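Local atomic coordinates of designed helical repeat protein (Synthetic construct, PDB entry 5CWG), a protein that has no known natural function, being a de novo computational design that folds as an all-helical repeat protein. Residues Glu46-Asp51 with Arg90-Ala95. Sequence-based numbering, arbitrary orientation. Where two conformers were deposited one is given.
Sequences ERAGID and RVAEAA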
# COMPACT_ATOMS: atom_id res chain seq x y z
N GLU A 46 -13.97 -3.81 3.52
CA GLU A 46 -15.18 -4.43 4.06
C GLU A 46 -15.14 -5.94 3.92
O GLU A 46 -15.45 -6.65 4.87
CB GLU A 46 -16.41 -3.86 3.36
CG GLU A 46 -16.77 -2.46 3.76
CD GLU A 46 -17.83 -1.80 2.89
OE1 GLU A 46 -18.24 -2.38 1.86
OE2 GLU A 46 -18.25 -0.67 3.24
N ARG A 47 -14.76 -6.44 2.75
CA ARG A 47 -14.70 -7.88 2.55
C ARG A 47 -13.70 -8.56 3.47
O ARG A 47 -13.89 -9.70 3.90
CB ARG A 47 -14.37 -8.22 1.09
CG ARG A 47 -15.43 -7.81 0.10
CD ARG A 47 -15.14 -8.38 -1.28
NE ARG A 47 -13.92 -7.85 -1.90
CZ ARG A 47 -13.89 -6.76 -2.66
NH1 ARG A 47 -14.99 -6.07 -2.91
NH2 ARG A 47 -12.76 -6.35 -3.20
N ALA A 48 -12.62 -7.84 3.80
CA ALA A 48 -11.56 -8.38 4.64
C ALA A 48 -11.85 -8.17 6.15
O ALA A 48 -11.04 -8.57 6.98
CB ALA A 48 -10.19 -7.75 4.27
N GLY A 49 -12.95 -7.52 6.48
CA GLY A 49 -13.29 -7.26 7.87
C GLY A 49 -12.35 -6.30 8.56
O GLY A 49 -12.16 -6.39 9.78
N ILE A 50 -11.81 -5.35 7.80
CA ILE A 50 -10.84 -4.39 8.34
C ILE A 50 -11.25 -2.95 8.05
O ILE A 50 -10.42 -2.05 8.13
CB ILE A 50 -9.43 -4.67 7.82
CG1 ILE A 50 -9.34 -4.50 6.31
CG2 ILE A 50 -8.95 -6.04 8.32
CD1 ILE A 50 -7.95 -4.62 5.73
N ASP A 51 -12.53 -2.72 7.77
CA ASP A 51 -13.03 -1.40 7.40
C ASP A 51 -13.34 -0.50 8.60
O ASP A 51 -14.38 0.12 8.68
CB ASP A 51 -14.26 -1.49 6.48
CG ASP A 51 -15.39 -2.27 7.09
OD1 ASP A 51 -15.14 -3.32 7.70
OD2 ASP A 51 -16.53 -1.80 6.95
N ARG A 90 -4.83 -5.24 -2.82
CA ARG A 90 -4.00 -6.42 -2.66
C ARG A 90 -3.62 -6.71 -1.22
O ARG A 90 -3.59 -7.86 -0.80
CB ARG A 90 -2.76 -6.33 -3.56
CG ARG A 90 -3.13 -6.37 -5.07
CD ARG A 90 -1.92 -6.56 -5.99
NE ARG A 90 -0.94 -5.48 -5.90
CZ ARG A 90 -1.02 -4.34 -6.58
NH1 ARG A 90 -2.03 -4.12 -7.41
NH2 ARG A 90 -0.09 -3.41 -6.43
N VAL A 91 -3.33 -5.67 -0.46
CA VAL A 91 -3.04 -5.84 0.96
C VAL A 91 -4.25 -6.41 1.69
O VAL A 91 -4.12 -7.35 2.50
CB VAL A 91 -2.56 -4.52 1.59
CG1 VAL A 91 -2.51 -4.60 3.09
CG2 VAL A 91 -1.15 -4.18 1.10
N ALA A 92 -5.41 -5.82 1.42
CA ALA A 92 -6.64 -6.28 2.06
C ALA A 92 -6.95 -7.73 1.70
O ALA A 92 -7.39 -8.50 2.56
CB ALA A 92 -7.78 -5.42 1.65
N GLU A 93 -6.72 -8.11 0.45
CA GLU A 93 -6.94 -9.48 0.03
C GLU A 93 -6.02 -10.45 0.72
O GLU A 93 -6.44 -11.54 1.14
CB GLU A 93 -6.80 -9.61 -1.51
CG GLU A 93 -7.92 -8.95 -2.28
CD GLU A 93 -7.64 -8.71 -3.77
OE1 GLU A 93 -6.46 -8.76 -4.24
OE2 GLU A 93 -8.63 -8.42 -4.46
N ALA A 94 -4.75 -10.08 0.89
CA ALA A 94 -3.80 -10.92 1.59
C ALA A 94 -4.16 -11.03 3.06
O ALA A 94 -4.04 -12.11 3.67
CB ALA A 94 -2.38 -10.40 1.42
N ALA A 95 -4.58 -9.92 3.66
CA ALA A 95 -4.99 -9.93 5.04
C ALA A 95 -6.17 -10.88 5.23
O ALA A 95 -6.21 -11.67 6.17
CB ALA A 95 -5.34 -8.51 5.50
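The Schellman motif that ends helix 27-47 brings A48 and I50 against A92 on helix 77-98. The CB of A48 lies 3.4 Å from A92 O, a carbonyl of the facing helix, and 4.3 Å from A92 CB. Methyl-sized side chains suit both positions, because the backbones come close, with A48 CA and A92 CA 5.9 Å apart. Between A48 and I50 sits G49, whose positive phi (68°) is one glycine adopts readily; its N bonds back to E46 O at 3.1 Å as the chain turns out of the helix. In this helical repeat fold the turn then carries I50 into the interior. A chi1 of 63° tucks its CG1 between the two backbone arms, and from there the chain extends so that CD1 meets A92 CB at 4.2 Å. The long, branched side chain also reaches L106 of helix 103-123, which A95 touches too, so L106 meets side chains from both the loop after helix 27-47 and helix 77-98. At the solvent-exposed side, E93 OE2 forms a salt bridge with K89, one turn earlier on the same helix.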